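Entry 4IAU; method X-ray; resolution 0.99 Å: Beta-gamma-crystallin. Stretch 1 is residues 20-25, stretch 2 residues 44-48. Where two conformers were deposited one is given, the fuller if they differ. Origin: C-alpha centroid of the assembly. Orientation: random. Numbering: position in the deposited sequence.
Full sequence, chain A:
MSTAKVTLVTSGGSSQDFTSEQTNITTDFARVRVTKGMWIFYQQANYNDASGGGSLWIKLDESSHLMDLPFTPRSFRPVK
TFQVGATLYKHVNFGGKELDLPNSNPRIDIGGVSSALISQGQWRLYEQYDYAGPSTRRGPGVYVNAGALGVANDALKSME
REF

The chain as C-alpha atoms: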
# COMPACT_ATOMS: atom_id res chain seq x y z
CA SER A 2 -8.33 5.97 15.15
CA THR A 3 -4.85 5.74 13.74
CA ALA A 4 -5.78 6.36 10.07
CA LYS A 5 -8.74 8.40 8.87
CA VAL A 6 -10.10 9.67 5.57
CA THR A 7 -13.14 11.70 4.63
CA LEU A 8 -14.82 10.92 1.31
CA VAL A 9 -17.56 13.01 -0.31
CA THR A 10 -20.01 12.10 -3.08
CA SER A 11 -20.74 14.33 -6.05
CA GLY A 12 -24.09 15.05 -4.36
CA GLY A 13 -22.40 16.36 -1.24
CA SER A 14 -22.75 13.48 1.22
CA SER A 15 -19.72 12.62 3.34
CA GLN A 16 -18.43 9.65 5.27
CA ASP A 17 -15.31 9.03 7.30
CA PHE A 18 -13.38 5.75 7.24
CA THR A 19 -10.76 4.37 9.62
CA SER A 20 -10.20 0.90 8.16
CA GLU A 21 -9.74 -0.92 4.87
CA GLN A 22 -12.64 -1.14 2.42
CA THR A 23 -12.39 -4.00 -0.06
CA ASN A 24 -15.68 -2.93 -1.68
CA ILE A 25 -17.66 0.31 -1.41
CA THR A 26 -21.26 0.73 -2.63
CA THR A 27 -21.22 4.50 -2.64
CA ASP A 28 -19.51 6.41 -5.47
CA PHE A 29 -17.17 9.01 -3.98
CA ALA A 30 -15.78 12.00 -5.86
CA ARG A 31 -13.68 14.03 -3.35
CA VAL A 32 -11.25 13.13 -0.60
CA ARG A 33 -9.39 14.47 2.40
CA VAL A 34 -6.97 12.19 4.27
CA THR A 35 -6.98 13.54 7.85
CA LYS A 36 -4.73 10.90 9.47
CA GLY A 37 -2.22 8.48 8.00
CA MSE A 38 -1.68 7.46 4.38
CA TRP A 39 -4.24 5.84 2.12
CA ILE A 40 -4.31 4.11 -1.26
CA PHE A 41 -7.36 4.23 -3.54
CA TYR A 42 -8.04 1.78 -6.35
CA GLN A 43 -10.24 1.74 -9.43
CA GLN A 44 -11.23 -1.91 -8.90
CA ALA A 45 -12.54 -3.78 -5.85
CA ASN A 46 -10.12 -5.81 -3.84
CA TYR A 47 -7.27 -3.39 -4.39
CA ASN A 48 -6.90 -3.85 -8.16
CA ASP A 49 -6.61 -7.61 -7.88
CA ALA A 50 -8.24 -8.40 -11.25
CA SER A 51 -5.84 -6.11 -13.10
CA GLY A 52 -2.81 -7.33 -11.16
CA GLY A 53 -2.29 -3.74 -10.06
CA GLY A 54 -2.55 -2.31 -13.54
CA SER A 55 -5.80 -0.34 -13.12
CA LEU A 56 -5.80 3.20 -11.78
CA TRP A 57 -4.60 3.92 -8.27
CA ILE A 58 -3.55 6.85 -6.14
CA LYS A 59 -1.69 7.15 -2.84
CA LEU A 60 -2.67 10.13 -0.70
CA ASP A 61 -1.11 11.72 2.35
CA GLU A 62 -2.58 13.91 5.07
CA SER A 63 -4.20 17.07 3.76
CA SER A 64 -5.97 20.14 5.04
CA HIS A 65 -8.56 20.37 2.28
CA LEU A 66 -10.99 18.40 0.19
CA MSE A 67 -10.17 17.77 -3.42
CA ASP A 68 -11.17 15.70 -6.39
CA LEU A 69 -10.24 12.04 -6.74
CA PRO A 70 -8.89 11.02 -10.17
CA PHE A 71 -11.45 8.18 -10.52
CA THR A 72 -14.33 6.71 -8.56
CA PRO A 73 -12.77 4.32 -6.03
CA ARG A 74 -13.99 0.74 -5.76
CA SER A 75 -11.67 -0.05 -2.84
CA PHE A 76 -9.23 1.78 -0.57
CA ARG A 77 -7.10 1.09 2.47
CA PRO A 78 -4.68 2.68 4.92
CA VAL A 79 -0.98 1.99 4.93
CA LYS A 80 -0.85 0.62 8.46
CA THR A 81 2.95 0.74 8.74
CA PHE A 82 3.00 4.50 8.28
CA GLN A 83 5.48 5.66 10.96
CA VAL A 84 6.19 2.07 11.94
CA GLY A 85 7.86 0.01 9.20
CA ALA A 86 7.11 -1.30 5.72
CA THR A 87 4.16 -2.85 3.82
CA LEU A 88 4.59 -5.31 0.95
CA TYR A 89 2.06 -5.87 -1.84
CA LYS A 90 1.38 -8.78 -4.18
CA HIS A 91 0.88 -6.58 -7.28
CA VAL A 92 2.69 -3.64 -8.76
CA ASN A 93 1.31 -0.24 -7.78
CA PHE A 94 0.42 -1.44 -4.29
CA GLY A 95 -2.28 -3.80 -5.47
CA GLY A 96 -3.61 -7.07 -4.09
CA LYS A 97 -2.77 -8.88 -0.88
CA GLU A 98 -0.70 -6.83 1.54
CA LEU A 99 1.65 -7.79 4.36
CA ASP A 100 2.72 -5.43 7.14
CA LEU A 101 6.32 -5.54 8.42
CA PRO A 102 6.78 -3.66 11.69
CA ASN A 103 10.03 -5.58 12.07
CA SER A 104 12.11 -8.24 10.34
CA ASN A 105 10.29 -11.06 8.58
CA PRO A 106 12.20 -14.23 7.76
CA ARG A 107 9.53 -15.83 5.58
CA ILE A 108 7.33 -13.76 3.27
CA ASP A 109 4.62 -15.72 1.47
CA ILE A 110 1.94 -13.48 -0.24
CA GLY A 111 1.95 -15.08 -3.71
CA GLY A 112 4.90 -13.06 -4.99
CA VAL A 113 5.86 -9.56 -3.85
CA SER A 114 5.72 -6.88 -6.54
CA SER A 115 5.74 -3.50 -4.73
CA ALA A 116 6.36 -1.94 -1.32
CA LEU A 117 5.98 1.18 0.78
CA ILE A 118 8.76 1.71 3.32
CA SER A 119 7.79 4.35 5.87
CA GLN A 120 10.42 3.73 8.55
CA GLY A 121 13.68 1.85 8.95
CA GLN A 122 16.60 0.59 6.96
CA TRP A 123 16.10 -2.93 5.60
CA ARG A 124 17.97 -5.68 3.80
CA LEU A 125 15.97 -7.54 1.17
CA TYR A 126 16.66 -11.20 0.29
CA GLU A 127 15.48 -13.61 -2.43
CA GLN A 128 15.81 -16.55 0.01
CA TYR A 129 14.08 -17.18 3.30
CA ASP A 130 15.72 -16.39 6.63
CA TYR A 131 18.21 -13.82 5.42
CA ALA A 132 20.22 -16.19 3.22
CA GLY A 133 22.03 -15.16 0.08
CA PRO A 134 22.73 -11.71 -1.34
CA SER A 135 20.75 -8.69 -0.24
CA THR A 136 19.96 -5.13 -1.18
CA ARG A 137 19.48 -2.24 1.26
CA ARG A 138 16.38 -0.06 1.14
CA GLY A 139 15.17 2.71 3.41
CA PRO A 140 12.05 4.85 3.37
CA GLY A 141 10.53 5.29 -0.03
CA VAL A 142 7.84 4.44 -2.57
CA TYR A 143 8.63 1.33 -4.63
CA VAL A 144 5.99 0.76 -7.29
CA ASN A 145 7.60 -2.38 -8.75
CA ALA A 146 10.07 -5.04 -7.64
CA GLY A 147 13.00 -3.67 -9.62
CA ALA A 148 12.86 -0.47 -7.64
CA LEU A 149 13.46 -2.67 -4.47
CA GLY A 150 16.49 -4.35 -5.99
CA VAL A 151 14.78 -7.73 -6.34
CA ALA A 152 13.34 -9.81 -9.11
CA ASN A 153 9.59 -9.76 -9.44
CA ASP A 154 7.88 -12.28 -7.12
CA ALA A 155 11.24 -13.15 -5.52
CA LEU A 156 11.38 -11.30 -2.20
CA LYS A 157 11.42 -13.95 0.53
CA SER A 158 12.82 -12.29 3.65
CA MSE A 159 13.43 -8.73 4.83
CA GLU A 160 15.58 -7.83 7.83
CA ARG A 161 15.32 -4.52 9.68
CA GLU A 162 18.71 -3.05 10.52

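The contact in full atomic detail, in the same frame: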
# COMPACT_ATOMS: atom_id res chain seq x y z
N SER A 20 -10.68 2.23 8.42
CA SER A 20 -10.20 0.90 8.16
C SER A 20 -10.34 0.57 6.69
O SER A 20 -11.04 1.27 5.95
CB SER A 20 -10.94 -0.12 9.03
OG SER A 20 -12.28 -0.17 8.60
N GLU A 21 -9.74 -0.52 6.27
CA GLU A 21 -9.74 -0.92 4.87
C GLU A 21 -11.14 -1.24 4.37
O GLU A 21 -11.95 -1.83 5.08
CB GLU A 21 -8.80 -2.10 4.62
CG GLU A 21 -9.28 -3.45 5.14
CD GLU A 21 -8.34 -4.57 4.78
OE1 GLU A 21 -8.30 -4.91 3.57
OE2 GLU A 21 -7.58 -5.04 5.63
N GLN A 22 -11.39 -0.89 3.10
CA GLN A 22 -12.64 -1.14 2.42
C GLN A 22 -12.38 -1.87 1.12
O GLN A 22 -11.93 -1.26 0.13
CB GLN A 22 -13.38 0.20 2.17
CG GLN A 22 -13.59 0.98 3.45
CD GLN A 22 -14.44 0.33 4.50
OE1 GLN A 22 -15.47 -0.29 4.24
NE2 GLN A 22 -14.02 0.46 5.76
N THR A 23 -12.63 -3.18 1.10
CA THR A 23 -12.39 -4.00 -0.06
C THR A 23 -13.40 -3.77 -1.16
O THR A 23 -13.15 -4.07 -2.34
CB THR A 23 -12.48 -5.53 0.31
OG1 THR A 23 -13.75 -5.73 1.00
CG2 THR A 23 -11.42 -5.94 1.26
N ASN A 24 -14.59 -3.30 -0.77
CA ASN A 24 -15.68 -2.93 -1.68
C ASN A 24 -16.32 -1.67 -1.07
O ASN A 24 -16.20 -1.46 0.14
CB ASN A 24 -16.73 -4.00 -1.81
CG ASN A 24 -16.27 -5.31 -2.31
OD1 ASN A 24 -16.10 -5.52 -3.52
ND2 ASN A 24 -16.09 -6.22 -1.38
N ILE A 25 -16.97 -0.89 -1.90
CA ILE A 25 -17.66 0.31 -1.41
C ILE A 25 -18.86 0.48 -2.33
O ILE A 25 -18.72 0.58 -3.54
CB ILE A 25 -16.68 1.51 -1.31
CG1 ILE A 25 -17.39 2.71 -0.71
CG2 ILE A 25 -16.02 1.88 -2.61
CD1 ILE A 25 -17.71 2.51 0.74
N GLN A 44 -10.52 -0.66 -9.02
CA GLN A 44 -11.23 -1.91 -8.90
C GLN A 44 -11.37 -2.30 -7.44
O GLN A 44 -10.57 -1.93 -6.58
CB GLN A 44 -10.51 -3.05 -9.63
CG GLN A 44 -10.19 -2.78 -11.08
CD GLN A 44 -9.37 -3.88 -11.70
OE1 GLN A 44 -8.40 -4.36 -11.10
NE2 GLN A 44 -9.77 -4.30 -12.90
N ALA A 45 -12.39 -3.14 -7.18
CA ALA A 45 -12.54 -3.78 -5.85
C ALA A 45 -11.33 -4.63 -5.54
O ALA A 45 -10.55 -5.01 -6.40
CB ALA A 45 -13.81 -4.61 -5.83
N ASN A 46 -11.18 -4.92 -4.24
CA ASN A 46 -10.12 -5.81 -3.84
C ASN A 46 -8.76 -5.31 -4.27
O ASN A 46 -7.85 -6.09 -4.57
CB ASN A 46 -10.38 -7.27 -4.27
CG ASN A 46 -11.75 -7.69 -3.81
OD1 ASN A 46 -12.15 -7.52 -2.66
ND2 ASN A 46 -12.53 -8.20 -4.75
N TYR A 47 -8.59 -4.00 -4.26
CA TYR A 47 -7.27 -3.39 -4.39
C TYR A 47 -6.64 -3.75 -5.71
O TYR A 47 -5.46 -4.09 -5.82
CB TYR A 47 -6.36 -3.69 -3.20
CG TYR A 47 -7.12 -3.63 -1.88
CD1 TYR A 47 -7.81 -2.50 -1.49
CD2 TYR A 47 -7.20 -4.77 -1.06
CE1 TYR A 47 -8.53 -2.45 -0.32
CE2 TYR A 47 -7.92 -4.72 0.13
CZ TYR A 47 -8.60 -3.55 0.50
OH TYR A 47 -9.32 -3.42 1.66
N ASN A 48 -7.41 -3.62 -6.81
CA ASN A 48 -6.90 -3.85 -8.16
C ASN A 48 -6.40 -5.26 -8.36
O ASN A 48 -5.51 -5.53 -9.17
CB ASN A 48 -5.87 -2.82 -8.60
CG ASN A 48 -6.50 -1.48 -8.90
OD1 ASN A 48 -7.72 -1.34 -9.03
ND2 ASN A 48 -5.64 -0.46 -9.10
O HOH W 1 -15.56 -8.03 -4.64

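Residues 20-25 form an irregular segment, with neither regular helix nor strand, and lie against residues 44-48. The backbones come closest at Thr 23 and Asn 46, whose CA atoms are 4.8 Å apart, and 277 Å² of surface, summed over both sides, is buried between the stretches.

One direct hydrogen bond joins the two main chains. Asn 46 N donates to Thr 23 O over 2.9 Å, and the angle of 169° at the hydrogen is close to linear, so both groups are well satisfied. Ala 45 sits beside this bond: its CA is 3.6 Å from Thr 23 O, and its CB, directed toward the opposing stretch, lies 3.4 Å from Asn 24 OD1. A methyl group cannot satisfy that oxygen. A water does so instead, donating to Asn 24 OD1 at 2.8 Å and accepting from Asn 46 ND2 at 3.0 Å. It thereby links two side chains whose direct approach, Asn 24 ND2 to Asn 46 OD1, is 4.3 Å, too long for a hydrogen bond.

Tyr 47 contributes the largest covered area, 87 Å². Its CA-to-CB bond points sideways, but the ring carries the hydroxyl across to the other stretch, where OH donates to Glu 21 OE1 at 2.6 Å, a short bond to a carboxylate acceptor lying near the ring plane. Thr 23 CG2 packs 3.3 Å from Tyr 47 OH, a contact without hydrogen-bonding capacity. Thr 23 N is also near, 3.4 Å from Tyr 47 OH, but the angle is poor and no bond is assigned.

Two bonds are local. Gln 22, whose CB points away from the second stretch, donates from NE2 to Ser 20 O (3.1 Å, 155°), while Gln 44 N donates to Asn 48 OD1 (2.9 Å, 154°), tying together the ends of the second stretch.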